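Local coordinates for lipoprotein (PDB 7ADK) that probably acts as a surface-anchored peptidase of mycoplasmas, with a chymotrypsin-like fold of the PA clan, at residues T583-Y586 with S587-D590; T573-N576 with K577-K581; N565-T568 with N569-E572. All coordinates share one frame; numbering follows the deposited sequence.

How the contacts relate
None of the three contacts lies in the protein core: contacts 1 and 3 are surface turns, and contact 2, on helix 575-582, is partly buried. They follow one another along the chain in the order 3, 2, 1, so that contact 3 leads from strand 565-566 toward the helix and contact 1 carries the chain away from it. Contact 3 packs Tyr-571 against Leu-578 of contact 2, while Asn-585 N of contact 1 probably bonds to Ser-580 O. In both turns one carbonyl takes two backbone N-H groups, one of them weakly in contact 1, and in contact 3 the Asp-566 carboxylate also holds Thr-568; contact 2 adds a salt bridge and a capping bond at the helix start.

Contact 1. Residues T583-Y586 with S587-D590; sequences TNNY and SESD
The carbonyl oxygen of Asn-585 receives two backbone N-H groups from the residues that follow. Ser-589 N lies 3.2 Å from Asn-585 O, approaching nearly along the carbonyl direction (C=O...N 164°), and Glu-588 N adds a weak, bent bond at 3.1 Å. Together they close a single alpha-turn, which does not continue as a regular helix. Just before it, Tyr-586 N bonds to Thr-583 O at 3.1 Å across a beta-turn whose central residues, Asn-584 and Asn-585, both have left-handed backbone angles, close to type III'. The chain thus changes handedness on entering Tyr-586.

Among the side chains, the amide of Asn-585 lies against the base of Glu-588, with OD1 3.5 Å from Glu-588 CB. Its plane is turned 44° from the carboxylate. Glu-588 bends at chi2 (-47°), which brings its carboxylate back to the adjacent serine: Ser-587 OG donates to Glu-588 OE2 at 2.9 Å, on the anti side and somewhat out of the carboxylate plane.

The buried Tyr-586 packs on Ile-428 and Tyr-431 of strand 421-433, and its hydroxyl is bonded to Met-429 O and Val-593 N. Asn-584 bonds through ND2 to Leu-467 O, at the end of strand 461-467, and through OD1 to Ser-469 N in the loop beyond, so the chain is held against strands 421-433 and 461-467 as it passes from helix 575-582 to strand 594-595.

Contact 2. Residues T573-N576 with K577-K581; sequences TEQN and KLISK
The backbone here enters helix 575-582 at Glu-574, the N-cap residue, and runs on in regular i to i+4 bonds, with Leu-578 N to Glu-574 O at 2.8 Å and Ile-579 N to Gln-575 O at 2.9 Å. Glu-574 reaches forward over the first turn, CG anti to the backbone N (chi1 -176°) and the chain bent at chi2, and its two carboxylate oxygens divide the work. OE2 of Glu-574 takes the capping bond from Asn-576 N at 3.0 Å, the N-H arriving from above the carboxylate plane. OE1 of Glu-574 forms a salt bridge with Lys-577 NZ at 2.8 Å, through its anti lone pair. Lys-577 crosses the glutamate at about a right angle and folds at chi3 and chi4 to bring the ammonium group round to it.

Within the helix, Asn-576 O accepts twice from Ser-580: from OG at 2.9 Å and from the backbone N at 3.2 Å. With OG beside its own backbone N (chi1 -59°), the serine hydroxyl points back to the preceding turn. Gln-575 and Ile-579 lie side by side, Gln-575 CG reaching Ile-579 CD1 at 3.8 Å, while Ile-579 also packs on Phe-547 and Leu-551. The amide of Asn-576 points elsewhere, its OD1 bonded to Asn-439 ND2.

A carboxylate placed at the N-terminal end of a helix, holding both a backbone N-H and a lysine, would be expected to remain ionised and to offset the partial positive charge of that end.

Contact 3. Residues N565-T568 with N569-E572; sequences NDIT and NQYE
An Asx turn at Asp-566 leads directly into a type I beta-turn, closed by Gln-570 N on Ile-567 O at 3.2 Å; the same oxygen takes Tyr-571 N at 3.0 Å, which closes an overlapping alpha-turn. Tyr-571 N sits almost on the line of the carbonyl bond (C=O...N 172°), though its N-H is bent away from that line (131°), whereas Gln-570 N comes from above the carbonyl plane. Ahead of this turn, Asp-566 OD1 holds Thr-568 by two groups, its backbone N at 3.1 Å and its OG1 at 2.6 Å. The hydroxyl stands on the syn side of the carboxylate and also accepts from Val-560 N, tying aspartate and threonine to the adjoining strand.

Two side chains of the second half fold back on Ile-567. Gln-570 CG, set between its backbone N and carbonyl carbon (chi1 65°) with the chain extended beyond, lies 3.8 Å from Ile-567 CB. Tyr-571 CD1 comes within 3.6 Å of Ile-567 CD1, the methyl approaching the ring obliquely.

Ile-567 pairs through its backbone with Val-560, extending the antiparallel hairpin of strands 556-562 and 565-566. Tyr-571 touches Val-560 on that hairpin and Leu-578 and Lys-581 on helix 575-582, bridging the two elements.

Contact 1. Residues T583-Y586 with S587-D590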
loop_
_atom_site.group_PDB
_atom_site.type_symbol
_atom_site.label_atom_id
_atom_site.label_comp_id
_atom_site.label_asym_id
_atom_site.label_seq_id
_atom_site.Cartn_x
_atom_site.Cartn_y
_atom_site.Cartn_z
ATOM N N THR B 583 -6.492 23.443 12.438
ATOM C CA THR B 583 -5.654 24.224 11.516
ATOM C C THR B 583 -4.149 24.036 11.729
ATOM O O THR B 583 -3.378 24.873 11.266
ATOM C CB THR B 583 -6.016 25.720 11.522
ATOM O OG1 THR B 583 -5.747 26.320 12.767
ATOM C CG2 THR B 583 -7.485 25.919 11.163
ATOM N N ASN B 584 -3.710 22.998 12.453
ATOM C CA ASN B 584 -2.309 22.746 12.832
ATOM C C ASN B 584 -1.601 24.002 13.379
ATOM O O ASN B 584 -0.413 24.234 13.167
ATOM C CB ASN B 584 -1.570 22.098 11.663
ATOM C CG ASN B 584 -1.694 20.595 11.554
ATOM O OD1 ASN B 584 -1.601 19.871 12.517
ATOM N ND2 ASN B 584 -1.790 20.063 10.365
ATOM N N ASN B 585 -2.365 24.838 14.069
ATOM C CA ASN B 585 -1.984 26.102 14.679
ATOM C C ASN B 585 -1.311 27.122 13.732
ATOM O O ASN B 585 -0.371 27.805 14.123
ATOM C CB ASN B 585 -1.218 25.815 15.973
ATOM C CG ASN B 585 -1.301 26.950 16.963
ATOM O OD1 ASN B 585 -1.971 27.953 16.794
ATOM N ND2 ASN B 585 -0.634 26.832 18.072
ATOM N N TYR B 586 -1.803 27.256 12.498
ATOM C CA TYR B 586 -1.292 28.232 11.508
ATOM C C TYR B 586 -1.277 29.693 11.997
ATOM O O TYR B 586 -0.447 30.496 11.565
ATOM C CB TYR B 586 -2.138 28.111 10.227
ATOM C CG TYR B 586 -1.689 29.006 9.093
ATOM C CD1 TYR B 586 -0.460 28.778 8.448
ATOM C CD2 TYR B 586 -2.538 30.008 8.584
ATOM C CE1 TYR B 586 -0.086 29.537 7.327
ATOM C CE2 TYR B 586 -2.160 30.780 7.467
ATOM C CZ TYR B 586 -0.926 30.540 6.841
ATOM O OH TYR B 586 -0.530 31.232 5.746
ATOM N N SER B 587 -2.141 30.061 12.933
ATOM C CA SER B 587 -2.111 31.365 13.606
ATOM C C SER B 587 -0.789 31.636 14.322
ATOM O O SER B 587 -0.181 32.684 14.125
ATOM C CB SER B 587 -3.252 31.458 14.614
ATOM O OG SER B 587 -3.292 32.710 15.249
ATOM N N GLU B 588 -0.321 30.708 15.150
ATOM C CA GLU B 588 0.850 30.903 16.013
ATOM C C GLU B 588 2.155 30.364 15.429
ATOM O O GLU B 588 3.233 30.743 15.881
ATOM C CB GLU B 588 0.586 30.307 17.404
ATOM C CG GLU B 588 -0.610 30.922 18.134
ATOM C CD GLU B 588 -0.591 32.450 18.091
ATOM O OE1 GLU B 588 0.396 33.061 18.547
ATOM O OE2 GLU B 588 -1.560 33.048 17.584
ATOM N N SER B 589 2.123 29.737 14.250
ATOM C CA SER B 589 3.294 29.563 13.370
ATOM C C SER B 589 3.921 30.858 12.786
ATOM O O SER B 589 3.211 31.795 12.400
ATOM C CB SER B 589 2.919 28.627 12.233
ATOM O OG SER B 589 4.060 28.439 11.431
ATOM N N ASP B 590 5.250 30.875 12.599
ATOM C CA ASP B 590 5.948 31.901 11.805
ATOM C C ASP B 590 6.079 31.577 10.297
ATOM O O ASP B 590 6.134 32.517 9.501
ATOM C CB ASP B 590 7.317 32.234 12.430
ATOM C CG ASP B 590 7.262 33.216 13.609
ATOM O OD1 ASP B 590 8.330 33.723 14.028
ATOM O OD2 ASP B 590 6.169 33.517 14.120
#

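Contact 2. Residues T573-N576 with K577-K581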
loop_
_atom_site.group_PDB
_atom_site.type_symbol
_atom_site.label_atom_id
_atom_site.label_comp_id
_atom_site.label_asym_id
_atom_site.label_seq_id
_atom_site.Cartn_x
_atom_site.Cartn_y
_atom_site.Cartn_z
ATOM N N THR B 573 -12.019 19.955 22.884
ATOM C CA THR B 573 -13.406 20.431 22.920
ATOM C C THR B 573 -13.585 21.953 22.922
ATOM O O THR B 573 -14.520 22.450 22.295
ATOM C CB THR B 573 -14.138 19.745 24.076
ATOM O OG1 THR B 573 -15.502 20.027 24.041
ATOM C CG2 THR B 573 -13.641 20.117 25.455
ATOM N N GLU B 574 -12.725 22.722 23.595
ATOM C CA GLU B 574 -12.906 24.176 23.707
ATOM C C GLU B 574 -12.530 24.884 22.399
ATOM O O GLU B 574 -11.468 24.633 21.842
ATOM C CB GLU B 574 -12.151 24.715 24.925
ATOM C CG GLU B 574 -12.359 26.219 25.180
ATOM C CD GLU B 574 -11.358 27.135 24.458
ATOM O OE1 GLU B 574 -10.138 26.972 24.680
ATOM O OE2 GLU B 574 -11.796 28.033 23.708
ATOM N N GLN B 575 -13.396 25.759 21.891
ATOM C CA GLN B 575 -13.377 26.236 20.505
ATOM C C GLN B 575 -12.046 26.814 20.016
ATOM O O GLN B 575 -11.626 26.483 18.912
ATOM C CB GLN B 575 -14.499 27.260 20.320
ATOM C CG GLN B 575 -14.640 27.762 18.887
ATOM C CD GLN B 575 -15.865 28.632 18.665
ATOM O OE1 GLN B 575 -16.777 28.288 17.935
ATOM N NE2 GLN B 575 -15.954 29.779 19.278
ATOM N N ASN B 576 -11.377 27.694 20.759
ATOM C CA ASN B 576 -10.129 28.294 20.270
ATOM C C ASN B 576 -8.997 27.257 20.184
ATOM O O ASN B 576 -8.171 27.307 19.268
ATOM C CB ASN B 576 -9.729 29.478 21.163
ATOM C CG ASN B 576 -10.601 30.717 21.064
ATOM O OD1 ASN B 576 -10.298 31.750 21.636
ATOM N ND2 ASN B 576 -11.659 30.717 20.296
ATOM N N LYS B 577 -8.973 26.284 21.097
ATOM C CA LYS B 577 -8.043 25.154 21.025
ATOM C C LYS B 577 -8.437 24.148 19.953
ATOM O O LYS B 577 -7.573 23.663 19.243
ATOM C CB LYS B 577 -7.903 24.487 22.395
ATOM C CG LYS B 577 -7.112 25.365 23.362
ATOM C CD LYS B 577 -6.692 24.634 24.638
ATOM C CE LYS B 577 -7.843 24.210 25.545
ATOM N NZ LYS B 577 -8.492 25.344 26.213
ATOM N N LEU B 578 -9.717 23.882 19.758
ATOM C CA LEU B 578 -10.192 22.992 18.712
ATOM C C LEU B 578 -9.926 23.564 17.317
ATOM O O LEU B 578 -9.461 22.837 16.457
ATOM C CB LEU B 578 -11.645 22.635 18.940
ATOM C CG LEU B 578 -12.277 21.633 18.029
ATOM C CD1 LEU B 578 -11.596 20.410 17.922
ATOM C CD2 LEU B 578 -13.613 21.324 18.381
ATOM N N ILE B 579 -10.091 24.869 17.090
ATOM C CA ILE B 579 -9.700 25.510 15.821
ATOM C C ILE B 579 -8.186 25.441 15.605
ATOM O O ILE B 579 -7.730 25.216 14.487
ATOM C CB ILE B 579 -10.251 26.951 15.725
ATOM C CG1 ILE B 579 -11.783 26.885 15.596
ATOM C CG2 ILE B 579 -9.663 27.722 14.537
ATOM C CD1 ILE B 579 -12.506 28.219 15.731
ATOM N N SER B 580 -7.395 25.555 16.662
ATOM C CA SER B 580 -5.948 25.402 16.559
ATOM C C SER B 580 -5.528 23.966 16.260
ATOM O O SER B 580 -4.674 23.781 15.412
ATOM C CB SER B 580 -5.254 25.915 17.811
ATOM O OG SER B 580 -5.555 27.274 18.013
ATOM N N LYS B 581 -6.163 22.948 16.851
ATOM C CA LYS B 581 -5.923 21.532 16.519
ATOM C C LYS B 581 -6.415 21.159 15.118
ATOM O O LYS B 581 -5.752 20.377 14.450
ATOM C CB LYS B 581 -6.543 20.620 17.590
ATOM C CG LYS B 581 -5.837 20.678 18.946
ATOM C CD LYS B 581 -4.425 20.076 18.994
ATOM C CE LYS B 581 -4.401 18.555 18.830
ATOM N NZ LYS B 581 -3.048 18.017 19.025
#

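Contact 3. Residues N565-T568 with N569-E572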
loop_
_atom_site.group_PDB
_atom_site.type_symbol
_atom_site.label_atom_id
_atom_site.label_comp_id
_atom_site.label_asym_id
_atom_site.label_seq_id
_atom_site.Cartn_x
_atom_site.Cartn_y
_atom_site.Cartn_z
ATOM N N ASN B 565 -11.138 5.219 13.413
ATOM C CA ASN B 565 -11.867 5.338 14.675
ATOM C C ASN B 565 -12.643 6.659 14.708
ATOM O O ASN B 565 -12.157 7.656 14.192
ATOM C CB ASN B 565 -10.884 5.322 15.856
ATOM C CG ASN B 565 -9.962 4.123 15.892
ATOM O OD1 ASN B 565 -10.289 3.078 16.423
ATOM N ND2 ASN B 565 -8.774 4.247 15.363
ATOM N N ASP B 566 -13.772 6.717 15.405
ATOM C CA ASP B 566 -14.341 7.975 15.891
ATOM C C ASP B 566 -13.704 8.332 17.242
ATOM O O ASP B 566 -13.790 7.566 18.200
ATOM C CB ASP B 566 -15.867 7.845 15.970
ATOM C CG ASP B 566 -16.606 9.098 16.447
ATOM O OD1 ASP B 566 -15.989 10.132 16.792
ATOM O OD2 ASP B 566 -17.850 9.041 16.500
ATOM N N ILE B 567 -13.053 9.490 17.317
ATOM C CA ILE B 567 -12.304 9.999 18.469
ATOM C C ILE B 567 -12.899 11.293 19.049
ATOM O O ILE B 567 -12.266 11.950 19.867
ATOM C CB ILE B 567 -10.788 10.080 18.156
ATOM C CG1 ILE B 567 -10.371 11.262 17.264
ATOM C CG2 ILE B 567 -10.272 8.756 17.585
ATOM C CD1 ILE B 567 -8.877 11.551 17.305
ATOM N N THR B 568 -14.117 11.667 18.661
ATOM C CA THR B 568 -14.728 12.970 18.950
ATOM C C THR B 568 -14.787 13.326 20.433
ATOM O O THR B 568 -14.429 14.433 20.822
ATOM C CB THR B 568 -16.144 13.026 18.370
ATOM O OG1 THR B 568 -16.111 12.721 17.010
ATOM C CG2 THR B 568 -16.783 14.400 18.472
ATOM N N ASN B 569 -15.222 12.395 21.283
ATOM C CA ASN B 569 -15.418 12.632 22.715
ATOM C C ASN B 569 -14.122 12.539 23.537
ATOM O O ASN B 569 -14.120 12.894 24.715
ATOM C CB ASN B 569 -16.516 11.689 23.227
ATOM C CG ASN B 569 -17.853 11.946 22.558
ATOM O OD1 ASN B 569 -18.377 11.105 21.850
ATOM N ND2 ASN B 569 -18.419 13.120 22.714
ATOM N N GLN B 570 -13.021 12.086 22.935
ATOM C CA GLN B 570 -11.682 12.040 23.531
ATOM C C GLN B 570 -10.730 13.118 22.984
ATOM O O GLN B 570 -9.688 13.360 23.587
ATOM C CB GLN B 570 -11.115 10.622 23.397
ATOM C CG GLN B 570 -10.873 10.169 21.959
ATOM C CD GLN B 570 -10.168 8.827 21.884
ATOM O OE1 GLN B 570 -10.749 7.783 22.078
ATOM N NE2 GLN B 570 -8.915 8.790 21.607
ATOM N N TYR B 571 -11.078 13.786 21.886
ATOM C CA TYR B 571 -10.328 14.905 21.326
ATOM C C TYR B 571 -10.538 16.210 22.108
ATOM O O TYR B 571 -11.325 16.268 23.050
ATOM C CB TYR B 571 -10.716 15.090 19.851
ATOM C CG TYR B 571 -9.597 15.657 19.009
ATOM C CD1 TYR B 571 -8.498 14.831 18.729
ATOM C CD2 TYR B 571 -9.637 16.967 18.496
ATOM C CE1 TYR B 571 -7.451 15.282 17.915
ATOM C CE2 TYR B 571 -8.583 17.424 17.683
ATOM C CZ TYR B 571 -7.497 16.575 17.375
ATOM O OH TYR B 571 -6.488 16.991 16.574
ATOM N N GLU B 572 -9.854 17.275 21.694
ATOM C CA GLU B 572 -10.070 18.643 22.178
ATOM C C GLU B 572 -11.523 19.115 21.978
ATOM O O GLU B 572 -12.211 18.674 21.061
ATOM C CB GLU B 572 -9.053 19.575 21.514
ATOM C CG GLU B 572 -9.016 21.018 22.006
ATOM C CD GLU B 572 -8.764 21.148 23.497
ATOM O OE1 GLU B 572 -7.608 21.250 23.907
ATOM O OE2 GLU B 572 -9.721 21.139 24.268
#